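Local coordinates for protein 4-hydroxy-tetrahydrodipicolinate synthase (Thermotoga maritima, PDB 1O5K) that probably catalyses the condensation of pyruvate with aspartate-beta-semialdehyde to 4-hydroxy-tetrahydrodipicolinate, a step of lysine biosynthesis, working as a homotetramer, at residues F14-F25 / V47-E58; I82-N91 / A108-N119. All coordinates share one frame; numbering follows the deposited sequence.

Contact 1: residues F14-F25 / V47-E58; sequences FRGVGTAIVTPF and VNALIVLGTTGE
Thr23 OG1 is gripped twice: it donates to Gly57 O at 2.7 Å and accepts from a water that also receives the N-H of Leu53 and donates to Ile21 O. With OG1 placed beside its own backbone N (chi1 -60°), the hydroxyl faces the 47-58 loop and ties its turn to the end of the 14-25 segment. A second water, between Ile21 O and Ile51 O, takes the N-H of Gly54 where the strands part. Before that, parallel pairing runs through Thr19 N to Ala49 O and Ile51 N to Thr19 O (2.9 Å, 166°). At the other end Ala49 CB lies over one face of the Phe14 ring, 3.8 Å from its centroid, while Asn48 ND2 donates to Arg15 O at 3.0 Å, nearly in line with the C=O. Were Asn48 an alanine, Arg15 O would probably lose this donor, though the backbone bond to Val17 O would remain. Thr56 CG2 packs on Ala20 O, and its OG1 bonds to Asn263 and to the pyruvate adduct at position 173. Water and hydroxyl bridges thus take over from strand pairing just where the chain bends to present Thr56 to the substrate.

Contact 2: residues I82-N91 / A108-N119; sequences IPVIVGAGTN and ANGVLVVTPYYN
Asn91 meets Tyr117 from CB to tip, first the ring and then the backbone carbonyl. CB sits over one face of the Tyr117 ring, offset toward the rim, in a CH-pi contact 4.2 Å from the centroid; it also touches Pro116 CB. CG comes 3.7 Å from Tyr117 CE1, with amide and ring planes only 26° apart, and OD1 stays near the same ring carbon. At the tip, ND2 donates to Tyr117 O (3.0 Å, 144°), which lies near the amide plane. CG stands between the backbone N and carbonyl carbon (chi1 64°), a turn that swings the amide across the rim of the ring and brings ND2 to Tyr117 O. The main chain is held as well: Asn119 ND2 donates to Asn91 O at 2.9 Å. The buried Asn91 N, by contrast, has no partner. Further along the ring, Tyr117 OH approaches Thr90 CB at 3.4 Å. At the far end Asn109 OD1 takes the N-H of Val84 on a lone pair at 2.7 Å and also a water shared with Ile82 O. Between these ends strands 84-87 and 110-114 pair in parallel, joined by helix 93-106 in a beta-alpha-beta crossover of the TIM barrel. Ala88 and Val111 pack on that helix, Leu112 touches strand 141-144, Pro116 meets helix 123-134, and the Tyr117 ring stacks on Tyr118 of the second subunit.

How the contacts relate
Contact 1 closes before contact 2 opens, and their centres lie 11 Å apart in one parallel sheet, where strands run in the order 16-20, 49-52, 84-87, 110-114. The inner pair joins them: Leu50 O and Val52 O each lie 2.8 Å from Ile85 N and Gly87 N, respectively, probable hydrogen bonds that make the four strands a continuous arc of the TIM barrel. The loops following strands 49-52 and 110-114 carry the predicted proton-relay residues Thr55 and Tyr118, and contact 1 also the predicted pyruvate-binding Thr56. Thr55 bonds weakly to Tyr118 of the second subunit, so the proposed proton relay probably draws on contact 1 of one chain and contact 2 of its neighbour.

Contact 1: residues F14-F25 / V47-E58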
loop_
_atom_site.group_PDB
_atom_site.type_symbol
_atom_site.label_atom_id
_atom_site.label_comp_id
_atom_site.label_asym_id
_atom_site.label_seq_id
_atom_site.Cartn_x
_atom_site.Cartn_y
_atom_site.Cartn_z
ATOM N N PHE A 14 24.420 -17.910 -16.481
ATOM C CA PHE A 14 23.874 -17.607 -17.777
ATOM C C PHE A 14 23.497 -16.153 -17.916
ATOM O O PHE A 14 23.339 -15.450 -16.909
ATOM C CB PHE A 14 22.631 -18.472 -18.044
ATOM C CG PHE A 14 21.396 -18.008 -17.288
ATOM C CD1 PHE A 14 20.442 -17.195 -17.899
ATOM C CD2 PHE A 14 21.192 -18.381 -15.974
ATOM C CE1 PHE A 14 19.311 -16.771 -17.213
ATOM C CE2 PHE A 14 20.108 -17.942 -15.268
ATOM C CZ PHE A 14 19.137 -17.126 -15.869
ATOM N N ARG A 15 23.395 -15.703 -19.168
ATOM C CA ARG A 15 22.755 -14.430 -19.491
ATOM C C ARG A 15 21.635 -14.727 -20.458
ATOM O O ARG A 15 21.714 -15.682 -21.250
ATOM C CB ARG A 15 23.718 -13.444 -20.143
ATOM C CG ARG A 15 24.792 -12.963 -19.180
ATOM C CD ARG A 15 25.559 -11.793 -19.719
ATOM N NE ARG A 15 24.923 -10.526 -19.379
ATOM C CZ ARG A 15 24.892 -9.449 -20.168
ATOM N NH1 ARG A 15 25.430 -9.468 -21.389
ATOM N NH2 ARG A 15 24.301 -8.346 -19.738
ATOM N N GLY A 16 20.585 -13.912 -20.395
ATOM C CA GLY A 16 19.421 -14.141 -21.215
ATOM C C GLY A 16 18.334 -14.798 -20.400
ATOM O O GLY A 16 18.047 -14.334 -19.310
ATOM N N VAL A 17 17.756 -15.891 -20.932
ATOM C CA VAL A 17 16.513 -16.452 -20.389
ATOM C C VAL A 17 16.785 -17.798 -19.733
ATOM O O VAL A 17 17.375 -18.694 -20.368
ATOM C CB VAL A 17 15.464 -16.668 -21.484
ATOM C CG1 VAL A 17 14.208 -17.299 -20.867
ATOM C CG2 VAL A 17 15.145 -15.356 -22.134
ATOM N N GLY A 18 16.394 -17.897 -18.470
ATOM C CA GLY A 18 16.362 -19.126 -17.708
ATOM C C GLY A 18 14.908 -19.428 -17.409
ATOM O O GLY A 18 14.230 -18.623 -16.797
ATOM N N THR A 19 14.409 -20.558 -17.912
ATOM C CA THR A 19 12.986 -20.899 -17.713
ATOM C C THR A 19 12.729 -21.505 -16.358
ATOM O O THR A 19 13.348 -22.455 -16.015
ATOM C CB THR A 19 12.542 -21.853 -18.775
ATOM O OG1 THR A 19 12.590 -21.166 -20.063
ATOM C CG2 THR A 19 11.084 -22.270 -18.610
ATOM N N ALA A 20 11.784 -20.935 -15.616
ATOM C CA ALA A 20 11.349 -21.511 -14.339
ATOM C C ALA A 20 10.279 -22.517 -14.741
ATOM O O ALA A 20 9.110 -22.197 -14.907
ATOM C CB ALA A 20 10.801 -20.448 -13.434
ATOM N N ILE A 21 10.709 -23.744 -14.924
ATOM C CA ILE A 21 9.890 -24.743 -15.641
ATOM C C ILE A 21 8.877 -25.356 -14.672
ATOM O O ILE A 21 9.161 -25.516 -13.480
ATOM C CB ILE A 21 10.787 -25.783 -16.323
ATOM C CG1 ILE A 21 9.966 -26.594 -17.341
ATOM C CG2 ILE A 21 11.508 -26.689 -15.292
ATOM C CD1 ILE A 21 10.776 -27.413 -18.307
ATOM N N VAL A 22 7.654 -25.561 -15.168
ATOM C CA VAL A 22 6.617 -26.278 -14.416
ATOM C C VAL A 22 6.990 -27.754 -14.163
ATOM O O VAL A 22 7.856 -28.317 -14.809
ATOM C CB VAL A 22 5.231 -26.242 -15.103
ATOM C CG1 VAL A 22 4.724 -24.816 -15.367
ATOM C CG2 VAL A 22 5.266 -27.040 -16.396
ATOM N N THR A 23 6.356 -28.315 -13.131
ATOM C CA THR A 23 6.429 -29.703 -12.790
ATOM C C THR A 23 5.095 -30.342 -13.227
ATOM O O THR A 23 4.109 -30.216 -12.530
ATOM C CB THR A 23 6.664 -29.861 -11.266
ATOM O OG1 THR A 23 7.903 -29.223 -10.891
ATOM C CG2 THR A 23 6.850 -31.324 -10.933
ATOM N N PRO A 24 5.048 -31.021 -14.379
ATOM C CA PRO A 24 3.806 -31.653 -14.777
ATOM C C PRO A 24 3.432 -32.841 -13.922
ATOM O O PRO A 24 4.304 -33.587 -13.456
ATOM C CB PRO A 24 4.078 -32.107 -16.218
ATOM C CG PRO A 24 5.331 -31.384 -16.617
ATOM C CD PRO A 24 6.098 -31.200 -15.383
ATOM N N PHE A 25 2.128 -32.990 -13.711
ATOM C CA PHE A 25 1.554 -34.095 -13.015
ATOM C C PHE A 25 0.518 -34.754 -13.866
ATOM O O PHE A 25 -0.138 -34.101 -14.697
ATOM C CB PHE A 25 0.849 -33.661 -11.715
ATOM C CG PHE A 25 1.737 -32.870 -10.750
ATOM C CD1 PHE A 25 1.408 -31.562 -10.372
ATOM C CD2 PHE A 25 2.892 -33.432 -10.221
ATOM C CE1 PHE A 25 2.204 -30.850 -9.497
ATOM C CE2 PHE A 25 3.693 -32.704 -9.371
ATOM C CZ PHE A 25 3.368 -31.444 -8.991
ATOM N N VAL A 47 16.666 -21.182 -25.054
ATOM C CA VAL A 47 16.742 -20.847 -23.644
ATOM C C VAL A 47 18.135 -21.174 -23.097
ATOM O O VAL A 47 18.759 -22.142 -23.513
ATOM C CB VAL A 47 15.551 -21.573 -22.933
ATOM C CG1 VAL A 47 15.717 -21.754 -21.487
ATOM C CG2 VAL A 47 14.270 -20.798 -23.251
ATOM N N ASN A 48 18.618 -20.348 -22.170
ATOM C CA ASN A 48 19.985 -20.413 -21.732
ATOM C C ASN A 48 20.215 -21.077 -20.371
ATOM O O ASN A 48 21.338 -21.299 -20.007
ATOM C CB ASN A 48 20.621 -19.029 -21.775
ATOM C CG ASN A 48 21.159 -18.718 -23.201
ATOM O OD1 ASN A 48 21.444 -19.640 -23.956
ATOM N ND2 ASN A 48 21.254 -17.481 -23.552
ATOM N N ALA A 49 19.144 -21.417 -19.684
ATOM C CA ALA A 49 19.175 -22.138 -18.372
ATOM C C ALA A 49 17.813 -22.660 -18.040
ATOM O O ALA A 49 16.803 -22.207 -18.593
ATOM C CB ALA A 49 19.625 -21.221 -17.256
ATOM N N LEU A 50 17.784 -23.692 -17.183
ATOM C CA LEU A 50 16.529 -24.160 -16.603
ATOM C C LEU A 50 16.606 -24.063 -15.090
ATOM O O LEU A 50 17.579 -24.558 -14.466
ATOM C CB LEU A 50 16.172 -25.588 -16.987
ATOM C CG LEU A 50 15.940 -25.914 -18.452
ATOM C CD1 LEU A 50 15.824 -27.385 -18.608
ATOM C CD2 LEU A 50 14.682 -25.256 -18.953
ATOM N N ILE A 51 15.571 -23.457 -14.529
ATOM C CA ILE A 51 15.349 -23.392 -13.105
ATOM C C ILE A 51 14.241 -24.396 -12.790
ATOM O O ILE A 51 13.085 -24.246 -13.221
ATOM C CB ILE A 51 14.999 -21.983 -12.613
ATOM C CG1 ILE A 51 16.267 -21.085 -12.598
ATOM C CG2 ILE A 51 14.424 -22.058 -11.235
ATOM C CD1 ILE A 51 16.797 -20.746 -13.973
ATOM N N VAL A 52 14.623 -25.440 -12.070
ATOM C CA VAL A 52 13.720 -26.541 -11.729
ATOM C C VAL A 52 13.339 -26.405 -10.243
ATOM O O VAL A 52 14.187 -26.072 -9.399
ATOM C CB VAL A 52 14.460 -27.875 -11.979
ATOM C CG1 VAL A 52 13.652 -29.055 -11.518
ATOM C CG2 VAL A 52 14.763 -28.052 -13.492
ATOM N N LEU A 53 12.083 -26.697 -9.902
ATOM C CA LEU A 53 11.614 -26.638 -8.520
ATOM C C LEU A 53 11.692 -25.244 -7.882
ATOM O O LEU A 53 11.992 -25.110 -6.720
ATOM C CB LEU A 53 12.311 -27.700 -7.645
ATOM C CG LEU A 53 11.959 -29.112 -8.126
ATOM C CD1 LEU A 53 13.007 -30.087 -7.600
ATOM C CD2 LEU A 53 10.560 -29.546 -7.716
ATOM N N GLY A 54 11.385 -24.230 -8.668
ATOM C CA GLY A 54 11.063 -22.902 -8.128
ATOM C C GLY A 54 9.563 -22.964 -7.850
ATOM O O GLY A 54 8.918 -24.038 -7.916
ATOM N N THR A 55 9.014 -21.791 -7.561
ATOM C CA THR A 55 7.581 -21.614 -7.309
ATOM C C THR A 55 6.768 -22.097 -8.455
ATOM O O THR A 55 5.714 -22.719 -8.288
ATOM C CB THR A 55 7.241 -20.082 -7.108
ATOM O OG1 THR A 55 8.412 -19.342 -6.711
ATOM C CG2 THR A 55 6.385 -19.943 -5.912
ATOM N N THR A 56 7.226 -21.759 -9.652
ATOM C CA THR A 56 6.525 -22.160 -10.885
ATOM C C THR A 56 6.475 -23.678 -11.033
ATOM O O THR A 56 5.596 -24.197 -11.653
ATOM C CB THR A 56 7.198 -21.534 -12.102
ATOM O OG1 THR A 56 7.252 -20.110 -11.947
ATOM C CG2 THR A 56 6.391 -21.752 -13.405
ATOM N N GLY A 57 7.451 -24.387 -10.465
ATOM C CA GLY A 57 7.433 -25.845 -10.471
ATOM C C GLY A 57 6.839 -26.466 -9.212
ATOM O O GLY A 57 7.110 -27.633 -8.876
ATOM N N GLU A 58 6.064 -25.693 -8.459
ATOM C CA GLU A 58 5.321 -26.229 -7.289
ATOM C C GLU A 58 6.219 -26.893 -6.262
ATOM O O GLU A 58 5.837 -27.882 -5.631
ATOM C CB GLU A 58 4.170 -27.140 -7.716
ATOM C CG GLU A 58 3.054 -26.322 -8.317
ATOM C CD GLU A 58 1.981 -27.133 -8.973
ATOM O OE1 GLU A 58 2.046 -27.250 -10.231
ATOM O OE2 GLU A 58 1.091 -27.633 -8.228
HETATM O O HOH W 1 10.163 -27.675 -11.855
HETATM O O HOH W 2 10.670 -24.116 -11.658
HETATM O O HOH W 3 4.461 -26.713 -11.597
#

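Contact 2: residues I82-N91 / A108-N119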
loop_
_atom_site.group_PDB
_atom_site.type_symbol
_atom_site.label_atom_id
_atom_site.label_comp_id
_atom_site.label_asym_id
_atom_site.label_seq_id
_atom_site.Cartn_x
_atom_site.Cartn_y
_atom_site.Cartn_z
ATOM N N ILE A 82 22.985 -26.520 -21.212
ATOM C CA ILE A 82 22.743 -25.309 -20.416
ATOM C C ILE A 82 22.713 -25.703 -18.971
ATOM O O ILE A 82 22.504 -26.882 -18.669
ATOM C CB ILE A 82 21.409 -24.689 -20.809
ATOM C CG1 ILE A 82 20.273 -25.682 -20.592
ATOM C CG2 ILE A 82 21.433 -24.289 -22.293
ATOM C CD1 ILE A 82 18.890 -25.116 -20.918
ATOM N N PRO A 83 22.934 -24.757 -18.054
ATOM C CA PRO A 83 22.911 -25.114 -16.636
ATOM C C PRO A 83 21.545 -25.435 -16.124
ATOM O O PRO A 83 20.507 -24.853 -16.614
ATOM C CB PRO A 83 23.424 -23.873 -15.939
ATOM C CG PRO A 83 23.255 -22.831 -16.846
ATOM C CD PRO A 83 23.339 -23.361 -18.248
ATOM N N VAL A 84 21.524 -26.321 -15.119
ATOM C CA VAL A 84 20.299 -26.695 -14.426
ATOM C C VAL A 84 20.459 -26.196 -13.002
ATOM O O VAL A 84 21.362 -26.605 -12.274
ATOM C CB VAL A 84 20.056 -28.241 -14.478
ATOM C CG1 VAL A 84 18.865 -28.700 -13.588
ATOM C CG2 VAL A 84 19.819 -28.681 -15.928
ATOM N N ILE A 85 19.600 -25.272 -12.658
ATOM C CA ILE A 85 19.598 -24.574 -11.402
ATOM C C ILE A 85 18.354 -25.046 -10.619
ATOM O O ILE A 85 17.254 -24.964 -11.123
ATOM C CB ILE A 85 19.555 -23.070 -11.652
ATOM C CG1 ILE A 85 20.786 -22.623 -12.438
ATOM C CG2 ILE A 85 19.469 -22.319 -10.311
ATOM C CD1 ILE A 85 20.790 -21.188 -12.821
ATOM N N VAL A 86 18.564 -25.528 -9.401
ATOM C CA VAL A 86 17.536 -26.190 -8.609
ATOM C C VAL A 86 17.107 -25.287 -7.452
ATOM O O VAL A 86 17.953 -24.783 -6.699
ATOM C CB VAL A 86 18.055 -27.490 -8.059
ATOM C CG1 VAL A 86 17.023 -28.158 -7.139
ATOM C CG2 VAL A 86 18.488 -28.403 -9.216
ATOM N N GLY A 87 15.818 -25.033 -7.357
ATOM C CA GLY A 87 15.257 -24.388 -6.188
ATOM C C GLY A 87 15.502 -25.214 -4.921
ATOM O O GLY A 87 15.219 -26.383 -4.902
ATOM N N ALA A 88 16.022 -24.584 -3.874
ATOM C CA ALA A 88 16.432 -25.302 -2.687
ATOM C C ALA A 88 16.262 -24.470 -1.402
ATOM O O ALA A 88 16.828 -24.806 -0.373
ATOM C CB ALA A 88 17.865 -25.742 -2.826
ATOM N N GLY A 89 15.519 -23.381 -1.466
ATOM C CA GLY A 89 15.393 -22.485 -0.312
ATOM C C GLY A 89 14.178 -22.847 0.529
ATOM O O GLY A 89 13.110 -23.147 -0.011
ATOM N N THR A 90 14.330 -22.830 1.842
ATOM C CA THR A 90 13.180 -22.895 2.749
ATOM C C THR A 90 13.349 -21.810 3.815
ATOM O O THR A 90 14.255 -20.995 3.762
ATOM C CB THR A 90 12.986 -24.294 3.411
ATOM O OG1 THR A 90 13.931 -24.513 4.509
ATOM C CG2 THR A 90 13.264 -25.421 2.441
ATOM N N ASN A 91 12.479 -21.818 4.791
ATOM C CA ASN A 91 12.576 -20.791 5.857
ATOM C C ASN A 91 13.341 -21.241 7.083
ATOM O O ASN A 91 13.391 -20.495 8.100
ATOM C CB ASN A 91 11.185 -20.224 6.150
ATOM C CG ASN A 91 10.227 -21.231 6.699
ATOM O OD1 ASN A 91 10.513 -22.442 6.751
ATOM N ND2 ASN A 91 9.006 -20.746 7.074
ATOM N N ALA A 108 23.452 -30.815 -9.818
ATOM C CA ALA A 108 22.931 -29.490 -10.235
ATOM C C ALA A 108 24.078 -28.518 -10.504
ATOM O O ALA A 108 25.143 -28.646 -9.906
ATOM C CB ALA A 108 22.030 -28.925 -9.171
ATOM N N ASN A 109 23.832 -27.522 -11.341
ATOM C CA ASN A 109 24.873 -26.562 -11.707
ATOM C C ASN A 109 24.851 -25.307 -10.820
ATOM O O ASN A 109 25.753 -24.464 -10.860
ATOM C CB ASN A 109 24.761 -26.208 -13.186
ATOM C CG ASN A 109 24.776 -27.446 -14.091
ATOM O OD1 ASN A 109 23.802 -27.741 -14.790
ATOM N ND2 ASN A 109 25.890 -28.172 -14.079
ATOM N N GLY A 110 23.788 -25.184 -10.053
ATOM C CA GLY A 110 23.575 -24.098 -9.111
ATOM C C GLY A 110 22.295 -24.319 -8.335
ATOM O O GLY A 110 21.502 -25.225 -8.630
ATOM N N VAL A 111 22.059 -23.473 -7.339
ATOM C CA VAL A 111 20.799 -23.507 -6.642
ATOM C C VAL A 111 20.175 -22.113 -6.576
ATOM O O VAL A 111 20.899 -21.057 -6.495
ATOM C CB VAL A 111 20.914 -24.106 -5.182
ATOM C CG1 VAL A 111 21.063 -25.610 -5.181
ATOM C CG2 VAL A 111 22.041 -23.430 -4.455
ATOM N N LEU A 112 18.854 -22.080 -6.571
ATOM C CA LEU A 112 18.091 -20.863 -6.405
ATOM C C LEU A 112 17.511 -20.914 -4.998
ATOM O O LEU A 112 16.852 -21.873 -4.650
ATOM C CB LEU A 112 16.982 -20.810 -7.469
ATOM C CG LEU A 112 16.092 -19.545 -7.474
ATOM C CD1 LEU A 112 16.914 -18.372 -7.966
ATOM C CD2 LEU A 112 14.858 -19.682 -8.327
ATOM N N VAL A 113 17.847 -19.945 -4.160
ATOM C CA VAL A 113 17.494 -20.019 -2.754
ATOM C C VAL A 113 16.698 -18.797 -2.344
ATOM O O VAL A 113 17.238 -17.687 -2.184
ATOM C CB VAL A 113 18.756 -20.120 -1.887
ATOM C CG1 VAL A 113 18.442 -20.103 -0.427
ATOM C CG2 VAL A 113 19.584 -21.342 -2.246
ATOM N N VAL A 114 15.388 -19.004 -2.215
ATOM C CA VAL A 114 14.502 -17.925 -1.869
ATOM C C VAL A 114 14.826 -17.434 -0.465
ATOM O O VAL A 114 15.249 -18.206 0.413
ATOM C CB VAL A 114 13.003 -18.364 -2.005
ATOM C CG1 VAL A 114 12.657 -19.441 -1.024
ATOM C CG2 VAL A 114 12.052 -17.175 -2.004
ATOM N N THR A 115 14.671 -16.141 -0.260
ATOM C CA THR A 115 14.672 -15.616 1.120
ATOM C C THR A 115 13.633 -16.401 1.919
ATOM O O THR A 115 12.520 -16.657 1.445
ATOM C CB THR A 115 14.237 -14.136 1.177
ATOM O OG1 THR A 115 12.926 -14.015 0.635
ATOM C CG2 THR A 115 15.143 -13.219 0.342
ATOM N N PRO A 116 13.981 -16.807 3.134
ATOM C CA PRO A 116 13.020 -17.426 4.022
ATOM C C PRO A 116 11.686 -16.705 4.040
ATOM O O PRO A 116 11.614 -15.482 4.248
ATOM C CB PRO A 116 13.695 -17.349 5.376
ATOM C CG PRO A 116 15.183 -17.543 4.986
ATOM C CD PRO A 116 15.340 -16.749 3.732
ATOM N N TYR A 117 10.637 -17.479 3.753
ATOM C CA TYR A 117 9.236 -17.006 3.699
ATOM C C TYR A 117 8.583 -17.233 5.071
ATOM O O TYR A 117 9.055 -18.061 5.831
ATOM C CB TYR A 117 8.425 -17.766 2.602
ATOM C CG TYR A 117 8.775 -19.240 2.540
ATOM C CD1 TYR A 117 8.221 -20.155 3.461
ATOM C CD2 TYR A 117 9.729 -19.712 1.651
ATOM C CE1 TYR A 117 8.558 -21.484 3.442
ATOM C CE2 TYR A 117 10.088 -21.044 1.653
ATOM C CZ TYR A 117 9.485 -21.926 2.542
ATOM O OH TYR A 117 9.870 -23.235 2.525
ATOM N N TYR A 118 7.595 -16.411 5.402
ATOM C CA TYR A 118 6.716 -16.560 6.558
ATOM C C TYR A 118 7.293 -16.100 7.904
ATOM O O TYR A 118 6.562 -15.488 8.686
ATOM C CB TYR A 118 6.233 -18.008 6.681
ATOM C CG TYR A 118 5.129 -18.268 7.701
ATOM C CD1 TYR A 118 3.947 -17.555 7.692
ATOM C CD2 TYR A 118 5.276 -19.251 8.661
ATOM C CE1 TYR A 118 2.960 -17.788 8.638
ATOM C CE2 TYR A 118 4.300 -19.486 9.600
ATOM C CZ TYR A 118 3.139 -18.740 9.588
ATOM O OH TYR A 118 2.158 -18.981 10.504
ATOM N N ASN A 119 8.575 -16.358 8.160
ATOM C CA ASN A 119 9.170 -15.958 9.443
ATOM C C ASN A 119 9.891 -14.617 9.393
ATOM O O ASN A 119 10.383 -14.193 10.432
ATOM C CB ASN A 119 10.024 -17.055 10.035
ATOM C CG ASN A 119 11.103 -17.572 9.108
ATOM O OD1 ASN A 119 11.327 -17.060 8.014
ATOM N ND2 ASN A 119 11.876 -18.564 9.631
HETATM O O HOH W 4 23.374 -29.081 -17.166
HETATM O O HOH W 5 14.198 -21.452 -3.509
HETATM O O HOH W 6 16.134 -20.252 1.848
#